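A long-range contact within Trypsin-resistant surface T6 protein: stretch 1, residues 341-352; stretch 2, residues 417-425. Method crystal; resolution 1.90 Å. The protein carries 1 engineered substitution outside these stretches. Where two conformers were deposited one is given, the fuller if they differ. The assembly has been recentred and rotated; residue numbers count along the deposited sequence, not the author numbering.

Stretch 1, residues 341-352: VYDTSNKLIDIV
Stretch 2, residues 417-425: ATDNSEQVG

This is a small, mainly apolar contact in which one face of a beta-hairpin strand packs against an irregular loop, pinned by one hydrogen bond from backbone to carboxylate. Together the two sides bury 327 Å².

Stretch 1 is a hairpin. Its first strand arrives through V341 and Y342, the chain turns, and a second strand runs from L348 to V352 and beyond. D343 to N346 form a type I beta turn, with N346 N bonded to D343 O at 2.9 Å. T344 has phi/psi of -59/-29, S345 -91/15, and N346 a left-handed 69/19. The strands are tied by D343 N to K347 O at 2.9 Å, I349 N to V341 O at 2.7 Å and V341 N to D350 O at 2.9 Å. D350 N also reaches V341 O, at 3.3 Å, so that carbonyl accepts from two successive amides. This goes with the irregular phi/psi of I349, -98/-41.

The side chain of D343 (chi1 p, 74°) braces the turn. Its OD1 accepts from S345 OG at 2.8 Å and from K347 N at 3.1 Å. A weak bond from S345 N to the same OD1 spans 2.8 Å.

Stretch 2 has no regular helix or strand. D419 (55/32) and N420 (44/43) both have positive phi and carry the chain through a tight bend. The bend is closed at T418 O, which accepts from S421 N at 2.9 Å and from S421 OG at 2.7 Å. S421 takes chi1 p (54°), which brings its hydroxyl back to that carbonyl. From S421 to Q423 the backbone is extended.

The stretches run in roughly opposite directions, without one-to-one pairing: L348 lies nearest V424, with CA atoms 5.8 Å apart, and I351 nearest T418, with CA atoms 8.6 Å apart. L348 and I351 point their CA-to-CB bonds toward the loop. I349 and D350 between them point away.

L348 is buried and has the largest area covered by the other stretch, 84 Å². Its rotamer is t,p (-179°, 72°). Its CD2 meets V424 CG1 at 3.4 Å, a tight apolar contact, with V424 in m (-65°). The same L348 CD2 lies 4.2 Å from S421 CB. I351, in m,t (-70°, 165°), extends its CD1 to 3.6 Å from S421 CB and 4.5 Å from T418 O. S421 CB is the nearest atom of the serine to both aliphatic side chains, but S421 OG, bonded to T418 O, also lies 3.8 Å from I351 CD1.

E422 supplies the polar link. Its CA-to-CB bond points sideways, but chi angles of 79°, -155° and -123° bring the carboxylate to the hairpin. L348 N donates to E422 OE1 at 3.2 Å, with a nearly straight N-H...O angle of 168°. The approach also sets L348 CB 3.6 Å from E422 CD. The other oxygen, E422 OE2, lies at the edge of the Y342 ring, near its plane, 4.3 Å from Y342 CE2. Y342 has chi1 m (-54°) and chi2 75°. The aromatic edge carries slight positive charge, so this placement suits a carboxylate.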

# COMPACT_ATOMS: atom_id res chain seq x y z
N VAL A 341 1.21 33.08 12.07
CA VAL A 341 0.60 31.92 12.69
C VAL A 341 1.74 31.09 13.25
O VAL A 341 2.62 30.69 12.49
CB VAL A 341 -0.15 31.09 11.64
CG1 VAL A 341 -0.59 29.75 12.24
CG2 VAL A 341 -1.31 31.90 11.08
N TYR A 342 1.72 30.84 14.56
CA TYR A 342 2.81 30.16 15.24
C TYR A 342 2.30 28.86 15.81
O TYR A 342 1.10 28.73 16.10
CB TYR A 342 3.36 31.04 16.37
CG TYR A 342 3.76 32.40 15.87
CD1 TYR A 342 2.80 33.34 15.58
CD2 TYR A 342 5.11 32.73 15.66
CE1 TYR A 342 3.13 34.58 15.10
CE2 TYR A 342 5.45 33.98 15.18
CZ TYR A 342 4.44 34.89 14.89
OH TYR A 342 4.70 36.15 14.40
N ASP A 343 3.20 27.89 15.97
CA ASP A 343 2.88 26.66 16.66
C ASP A 343 2.94 26.92 18.15
O ASP A 343 3.26 28.03 18.59
CB ASP A 343 3.78 25.50 16.21
CG ASP A 343 5.23 25.58 16.75
OD1 ASP A 343 5.53 26.32 17.71
OD2 ASP A 343 6.07 24.87 16.18
N THR A 344 2.64 25.89 18.93
CA THR A 344 2.57 26.00 20.39
C THR A 344 3.89 26.47 21.04
O THR A 344 3.86 27.12 22.09
CB THR A 344 2.12 24.66 21.01
OG1 THR A 344 1.71 24.88 22.36
CG2 THR A 344 3.23 23.61 20.95
N SER A 345 5.03 26.17 20.43
CA SER A 345 6.32 26.63 20.94
C SER A 345 6.75 27.98 20.35
O SER A 345 7.90 28.38 20.48
CB SER A 345 7.38 25.56 20.71
OG SER A 345 7.33 25.07 19.38
N ASN A 346 5.81 28.70 19.72
CA ASN A 346 6.06 30.03 19.14
C ASN A 346 6.96 30.05 17.91
O ASN A 346 7.48 31.09 17.54
CB ASN A 346 6.56 31.04 20.20
CG ASN A 346 5.55 32.15 20.48
OD1 ASN A 346 4.86 32.63 19.58
ND2 ASN A 346 5.45 32.57 21.74
N LYS A 347 7.12 28.91 17.24
CA LYS A 347 7.82 28.88 15.97
C LYS A 347 6.85 29.39 14.91
O LYS A 347 5.71 28.95 14.85
CB LYS A 347 8.29 27.48 15.62
N LEU A 348 7.30 30.31 14.08
CA LEU A 348 6.49 30.80 12.97
C LEU A 348 6.22 29.70 11.96
O LEU A 348 7.16 29.08 11.45
CB LEU A 348 7.19 31.95 12.27
CG LEU A 348 6.44 32.58 11.09
CD1 LEU A 348 5.27 33.41 11.58
CD2 LEU A 348 7.40 33.43 10.27
N ILE A 349 4.94 29.47 11.69
CA ILE A 349 4.48 28.46 10.75
C ILE A 349 4.16 29.06 9.37
O ILE A 349 4.47 28.46 8.33
CB ILE A 349 3.22 27.76 11.32
CG1 ILE A 349 3.57 27.14 12.67
CG2 ILE A 349 2.71 26.69 10.37
CD1 ILE A 349 4.91 26.43 12.65
N ASP A 350 3.53 30.23 9.36
CA ASP A 350 3.04 30.85 8.14
C ASP A 350 2.78 32.34 8.38
O ASP A 350 2.69 32.78 9.55
CB ASP A 350 1.73 30.14 7.73
CG ASP A 350 1.27 30.48 6.31
OD1 ASP A 350 2.09 30.89 5.47
OD2 ASP A 350 0.07 30.30 6.03
N ILE A 351 2.68 33.08 7.29
CA ILE A 351 2.31 34.51 7.30
C ILE A 351 1.16 34.70 6.31
O ILE A 351 1.19 34.20 5.18
CB ILE A 351 3.51 35.42 6.96
CG1 ILE A 351 4.51 35.39 8.13
CG2 ILE A 351 3.10 36.87 6.72
CD1 ILE A 351 5.86 35.93 7.78
N VAL A 352 0.14 35.41 6.75
CA VAL A 352 -1.05 35.59 5.93
C VAL A 352 -1.47 37.06 5.92
O VAL A 352 -1.15 37.81 6.82
CB VAL A 352 -2.20 34.69 6.43
CG1 VAL A 352 -1.72 33.24 6.55
CG2 VAL A 352 -2.75 35.15 7.76
N ALA A 417 12.98 38.45 3.49
CA ALA A 417 11.85 37.98 4.27
C ALA A 417 10.86 39.13 4.51
O ALA A 417 11.27 40.23 4.91
CB ALA A 417 12.32 37.40 5.60
N THR A 418 9.58 38.88 4.27
CA THR A 418 8.52 39.85 4.58
C THR A 418 8.52 40.15 6.07
O THR A 418 8.76 39.25 6.87
CB THR A 418 7.12 39.30 4.25
OG1 THR A 418 7.10 38.81 2.91
CG2 THR A 418 6.06 40.39 4.42
N ASP A 419 8.24 41.41 6.42
CA ASP A 419 8.09 41.83 7.82
C ASP A 419 9.29 41.49 8.70
O ASP A 419 9.13 41.21 9.89
CB ASP A 419 6.82 41.20 8.41
N ASN A 420 10.48 41.52 8.10
CA ASN A 420 11.73 41.07 8.76
C ASN A 420 11.54 39.76 9.54
O ASN A 420 12.05 39.61 10.65
CB ASN A 420 12.26 42.17 9.68
N SER A 421 10.82 38.81 8.93
CA SER A 421 10.34 37.62 9.62
C SER A 421 11.40 36.55 9.80
O SER A 421 12.40 36.50 9.08
CB SER A 421 9.16 37.01 8.85
OG SER A 421 9.52 36.77 7.49
N GLU A 422 11.13 35.65 10.73
CA GLU A 422 12.06 34.57 11.02
C GLU A 422 11.97 33.44 10.00
O GLU A 422 11.06 33.35 9.17
CB GLU A 422 11.83 34.02 12.44
CG GLU A 422 10.66 33.08 12.58
CD GLU A 422 10.11 33.04 13.99
OE1 GLU A 422 10.04 31.93 14.60
OE2 GLU A 422 9.72 34.12 14.48
N GLN A 423 12.96 32.57 10.08
CA GLN A 423 13.02 31.37 9.29
C GLN A 423 11.82 30.48 9.58
O GLN A 423 11.46 30.27 10.75
CB GLN A 423 14.31 30.63 9.63
CG GLN A 423 14.60 29.47 8.71
CD GLN A 423 15.80 28.68 9.16
OE1 GLN A 423 16.58 29.14 9.98
NE2 GLN A 423 15.95 27.47 8.62
N VAL A 424 11.21 29.95 8.53
CA VAL A 424 10.06 29.05 8.68
C VAL A 424 10.39 27.58 8.38
O VAL A 424 9.67 26.69 8.81
CB VAL A 424 8.86 29.51 7.84
CG1 VAL A 424 8.36 30.85 8.36
CG2 VAL A 424 9.18 29.59 6.35
N GLY A 425 11.48 27.33 7.65
CA GLY A 425 11.93 25.97 7.43
C GLY A 425 13.20 25.90 6.61
O GLY A 425 14.08 26.77 6.72